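Local coordinates for protein polysaccharide deacetylase (Ammonifex degensii, PDB 4WCJ) that is a zinc-binding, IcaB-type polysaccharide deacetylase of carbohydrate esterase family 4 that probably removes N-acetyl groups from poly-beta-1,6-N-acetyl-D-glucosamine, at residues Q222-V234 with G238-P250. Sequence-based numbering, arbitrary orientation.
Sequences QGFSLVFTLRAKV and GDAPFVGRVLVTP
V243 lies alongside F228, both pointing the same way, and its CB sits over one ring face, 3.9 Å from the F228 centroid and 29° off the normal, a CH-pi contact. R245 crosses F228 at about a right angle, guanidinium and ring planes 72° apart, with CG meeting the ring edge in plane. The bend at chi3 (-63°) turns NE back onto T229 O, 3.2 Å away; the oxygen lies in the guanidinium plane, whereas NE stands above the carbonyl plane. These side chains project from neighbouring parallel strands, 226-229 and 242-247, of the deacetylase beta/alpha barrel, paired through V227 N to P241 O (2.7 Å), V243 N to V227 O and T229 N to V243 O (each 2.9 Å). The R245 side chain comes within about 7 Å of the bound zinc ion, with NH2 salt-bridged to D98 and water-linked to F228 O. With an alanine here, D98 would probably lose this charged mate and a gap would open beside F228. On the sheet's other face, T229 OG1 accepts from R231 N in an ST turn. K233 NZ reaches D239 OD2 at 2.8 Å from above the carboxylate plane, a salt bridge within the connection between the strands.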
loop_
_atom_site.group_PDB
_atom_site.type_symbol
_atom_site.label_atom_id
_atom_site.label_comp_id
_atom_site.label_asym_id
_atom_site.label_seq_id
_atom_site.Cartn_x
_atom_site.Cartn_y
_atom_site.Cartn_z
ATOM N N GLN A 222 5.340 11.728 -13.904
ATOM C CA GLN A 222 5.349 10.373 -14.442
ATOM C C GLN A 222 3.970 9.725 -14.378
ATOM O O GLN A 222 3.831 8.521 -14.599
ATOM C CB GLN A 222 6.382 9.515 -13.720
ATOM C CG GLN A 222 7.793 9.843 -14.149
ATOM C CD GLN A 222 8.796 8.814 -13.707
ATOM O OE1 GLN A 222 8.473 7.635 -13.579
ATOM N NE2 GLN A 222 10.027 9.252 -13.459
ATOM N N GLY A 223 2.955 10.525 -14.073
ATOM C CA GLY A 223 1.578 10.108 -14.257
ATOM C C GLY A 223 0.853 9.455 -13.095
ATOM O O GLY A 223 -0.260 8.965 -13.272
ATOM N N PHE A 224 1.456 9.442 -11.912
ATOM C CA PHE A 224 0.802 8.834 -10.759
ATOM C C PHE A 224 -0.380 9.674 -10.273
ATOM O O PHE A 224 -0.316 10.911 -10.225
ATOM C CB PHE A 224 1.821 8.593 -9.639
ATOM C CG PHE A 224 2.751 7.459 -9.937
ATOM C CD1 PHE A 224 2.376 6.153 -9.653
ATOM C CD2 PHE A 224 3.971 7.685 -10.558
ATOM C CE1 PHE A 224 3.209 5.091 -9.955
ATOM C CE2 PHE A 224 4.819 6.628 -10.850
ATOM C CZ PHE A 224 4.430 5.327 -10.552
ATOM N N SER A 225 -1.472 8.985 -9.942
ATOM C CA SER A 225 -2.703 9.623 -9.491
ATOM C C SER A 225 -2.798 9.704 -7.970
ATOM O O SER A 225 -3.482 10.574 -7.430
ATOM C CB SER A 225 -3.909 8.863 -10.038
ATOM O OG SER A 225 -3.841 8.774 -11.449
ATOM N N LEU A 226 -2.137 8.774 -7.289
ATOM C CA LEU A 226 -2.091 8.766 -5.832
ATOM C C LEU A 226 -0.716 8.381 -5.337
ATOM O O LEU A 226 -0.081 7.465 -5.871
ATOM C CB LEU A 226 -3.123 7.809 -5.240
ATOM C CG LEU A 226 -4.600 8.139 -5.440
ATOM C CD1 LEU A 226 -5.450 6.977 -4.944
ATOM C CD2 LEU A 226 -5.001 9.448 -4.751
ATOM N N VAL A 227 -0.288 9.083 -4.297
ATOM C CA VAL A 227 0.996 8.872 -3.652
ATOM C C VAL A 227 0.723 8.576 -2.181
ATOM O O VAL A 227 0.119 9.389 -1.481
ATOM C CB VAL A 227 1.905 10.101 -3.807
ATOM C CG1 VAL A 227 3.232 9.880 -3.093
ATOM C CG2 VAL A 227 2.113 10.422 -5.294
ATOM N N PHE A 228 1.130 7.395 -1.726
ATOM C CA PHE A 228 0.785 6.933 -0.383
ATOM C C PHE A 228 1.932 7.063 0.607
ATOM O O PHE A 228 3.064 6.679 0.309
ATOM C CB PHE A 228 0.345 5.476 -0.415
ATOM C CG PHE A 228 -0.953 5.245 -1.130
ATOM C CD1 PHE A 228 -1.018 5.287 -2.516
ATOM C CD2 PHE A 228 -2.102 4.959 -0.417
ATOM C CE1 PHE A 228 -2.212 5.058 -3.179
ATOM C CE2 PHE A 228 -3.301 4.724 -1.070
ATOM C CZ PHE A 228 -3.352 4.775 -2.456
ATOM N N THR A 229 1.607 7.585 1.784
ATOM C CA THR A 229 2.569 7.803 2.857
ATOM C C THR A 229 2.202 6.964 4.075
ATOM O O THR A 229 1.221 6.233 4.043
ATOM C CB THR A 229 2.609 9.285 3.263
ATOM O OG1 THR A 229 1.423 9.625 3.997
ATOM C CG2 THR A 229 2.692 10.191 2.039
ATOM N N LEU A 230 2.975 7.093 5.155
ATOM C CA LEU A 230 2.634 6.453 6.428
ATOM C C LEU A 230 2.237 7.511 7.465
ATOM O O LEU A 230 2.481 7.358 8.666
ATOM C CB LEU A 230 3.799 5.597 6.943
ATOM C CG LEU A 230 4.069 4.330 6.127
ATOM C CD1 LEU A 230 5.321 3.602 6.604
ATOM C CD2 LEU A 230 2.850 3.402 6.152
ATOM N N ARG A 231 1.630 8.593 6.986
ATOM C CA ARG A 231 1.023 9.589 7.862
ATOM C C ARG A 231 -0.351 9.083 8.287
ATOM O O ARG A 231 -1.278 9.043 7.482
ATOM C CB ARG A 231 0.914 10.950 7.161
ATOM C CG ARG A 231 0.630 12.108 8.101
ATOM C CD ARG A 231 0.685 13.455 7.385
ATOM N NE ARG A 231 2.022 13.802 6.900
ATOM C CZ ARG A 231 2.334 14.977 6.356
ATOM N NH1 ARG A 231 1.408 15.919 6.231
ATOM N NH2 ARG A 231 3.570 15.214 5.937
ATOM N N ALA A 232 -0.477 8.667 9.541
ATOM C CA ALA A 232 -1.716 8.052 10.007
ATOM C C ALA A 232 -2.826 9.084 10.188
ATOM O O ALA A 232 -2.829 9.832 11.162
ATOM C CB ALA A 232 -1.476 7.303 11.308
ATOM N N LYS A 233 -3.777 9.112 9.260
ATOM C CA LYS A 233 -4.860 10.091 9.323
ATOM C C LYS A 233 -6.137 9.554 8.705
ATOM O O LYS A 233 -6.113 8.541 8.002
ATOM C CB LYS A 233 -4.456 11.382 8.611
ATOM C CG LYS A 233 -3.952 11.160 7.195
ATOM C CD LYS A 233 -3.878 12.459 6.412
ATOM C CE LYS A 233 -5.266 12.898 5.972
ATOM N NZ LYS A 233 -5.230 14.038 5.011
ATOM N N VAL A 234 -7.257 10.223 8.977
ATOM C CA VAL A 234 -8.473 9.965 8.212
ATOM C C VAL A 234 -8.422 10.805 6.948
ATOM O O VAL A 234 -8.381 12.033 7.015
ATOM C CB VAL A 234 -9.766 10.294 8.991
ATOM C CG1 VAL A 234 -10.991 10.138 8.080
ATOM C CG2 VAL A 234 -9.901 9.406 10.216
ATOM N N GLY A 238 -10.739 15.576 -1.540
ATOM C CA GLY A 238 -9.911 16.741 -1.791
ATOM C C GLY A 238 -8.498 16.602 -1.256
ATOM O O GLY A 238 -7.729 17.563 -1.260
ATOM N N ASP A 239 -8.152 15.408 -0.792
ATOM C CA ASP A 239 -6.799 15.157 -0.304
ATOM C C ASP A 239 -5.884 14.660 -1.415
ATOM O O ASP A 239 -4.669 14.666 -1.262
ATOM C CB ASP A 239 -6.813 14.144 0.842
ATOM C CG ASP A 239 -7.143 14.776 2.183
ATOM O OD1 ASP A 239 -7.202 16.022 2.264
ATOM O OD2 ASP A 239 -7.331 14.020 3.159
ATOM N N ALA A 240 -6.469 14.213 -2.525
ATOM C CA ALA A 240 -5.676 13.706 -3.640
ATOM C C ALA A 240 -4.683 14.767 -4.110
ATOM O O ALA A 240 -5.008 15.948 -4.126
ATOM C CB ALA A 240 -6.592 13.268 -4.796
ATOM N N PRO A 241 -3.476 14.347 -4.520
ATOM C CA PRO A 241 -3.048 12.957 -4.706
ATOM C C PRO A 241 -2.426 12.274 -3.493
ATOM O O PRO A 241 -1.959 11.154 -3.644
ATOM C CB PRO A 241 -2.002 13.071 -5.824
ATOM C CG PRO A 241 -1.481 14.503 -5.746
ATOM C CD PRO A 241 -2.405 15.300 -4.862
ATOM N N PHE A 242 -2.408 12.906 -2.323
ATOM C CA PHE A 242 -1.659 12.344 -1.204
ATOM C C PHE A 242 -2.524 11.590 -0.200
ATOM O O PHE A 242 -3.536 12.114 0.281
ATOM C CB PHE A 242 -0.881 13.459 -0.510
ATOM C CG PHE A 242 0.080 14.133 -1.418
ATOM C CD1 PHE A 242 1.243 13.485 -1.797
ATOM C CD2 PHE A 242 -0.196 15.385 -1.942
ATOM C CE1 PHE A 242 2.130 14.085 -2.663
ATOM C CE2 PHE A 242 0.690 15.995 -2.807
ATOM C CZ PHE A 242 1.857 15.337 -3.170
ATOM N N VAL A 243 -2.119 10.358 0.101
ATOM C CA VAL A 243 -2.905 9.466 0.952
ATOM C C VAL A 243 -2.156 9.005 2.205
ATOM O O VAL A 243 -1.157 8.292 2.113
ATOM C CB VAL A 243 -3.350 8.201 0.187
ATOM C CG1 VAL A 243 -4.437 7.488 0.959
ATOM C CG2 VAL A 243 -3.850 8.555 -1.210
ATOM N N GLY A 244 -2.670 9.367 3.375
ATOM C CA GLY A 244 -2.047 8.952 4.625
ATOM C C GLY A 244 -2.483 7.565 5.072
ATOM O O GLY A 244 -3.681 7.271 5.148
ATOM N N ARG A 245 -1.518 6.694 5.348
ATOM C CA ARG A 245 -1.837 5.319 5.726
ATOM C C ARG A 245 -1.445 5.026 7.167
ATOM O O ARG A 245 -0.465 5.575 7.682
ATOM C CB ARG A 245 -1.141 4.310 4.804
ATOM C CG ARG A 245 -1.463 4.440 3.324
ATOM C CD ARG A 245 -0.793 3.320 2.550
ATOM N NE ARG A 245 0.660 3.422 2.658
ATOM C CZ ARG A 245 1.505 2.454 2.325
ATOM N NH1 ARG A 245 1.044 1.301 1.856
ATOM N NH2 ARG A 245 2.812 2.644 2.458
ATOM N N VAL A 246 -2.219 4.153 7.802
ATOM C CA VAL A 246 -1.913 3.646 9.127
ATOM C C VAL A 246 -1.122 2.347 9.035
ATOM O O VAL A 246 -1.633 1.347 8.551
ATOM C CB VAL A 246 -3.191 3.375 9.944
ATOM C CG1 VAL A 246 -2.827 2.825 11.330
ATOM C CG2 VAL A 246 -4.037 4.638 10.057
ATOM N N LEU A 247 0.123 2.359 9.497
ATOM C CA LEU A 247 0.886 1.122 9.579
ATOM C C LEU A 247 0.273 0.257 10.678
ATOM O O LEU A 247 0.285 0.645 11.848
ATOM C CB LEU A 247 2.367 1.406 9.874
ATOM C CG LEU A 247 3.281 0.176 9.954
ATOM C CD1 LEU A 247 3.521 -0.380 8.552
ATOM C CD2 LEU A 247 4.598 0.497 10.650
ATOM N N VAL A 248 -0.272 -0.899 10.308
ATOM C CA VAL A 248 -0.912 -1.778 11.286
ATOM C C VAL A 248 0.111 -2.438 12.209
ATOM O O VAL A 248 1.021 -3.133 11.759
ATOM C CB VAL A 248 -1.752 -2.874 10.610
ATOM C CG1 VAL A 248 -2.450 -3.740 11.664
ATOM C CG2 VAL A 248 -2.767 -2.256 9.658
ATOM N N THR A 249 -0.050 -2.198 13.506
ATOM C CA THR A 249 0.791 -2.790 14.539
ATOM C C THR A 249 -0.115 -3.206 15.693
ATOM O O THR A 249 -1.298 -2.866 15.695
ATOM C CB THR A 249 1.864 -1.804 15.053
ATOM O OG1 THR A 249 1.227 -0.733 15.759
ATOM C CG2 THR A 249 2.706 -1.246 13.916
ATOM N N PRO A 250 0.425 -3.940 16.679
ATOM C CA PRO A 250 -0.412 -4.207 17.855
ATOM C C PRO A 250 -0.867 -2.924 18.550
ATOM O O PRO A 250 -1.940 -2.910 19.148
ATOM C CB PRO A 250 0.512 -5.018 18.763
ATOM C CG PRO A 250 1.424 -5.710 17.829
ATOM C CD PRO A 250 1.667 -4.737 16.703
HETATM O O HOH W 1 4.391 5.012 2.236
HETATM O O HOH W 2 -5.440 6.047 6.995
#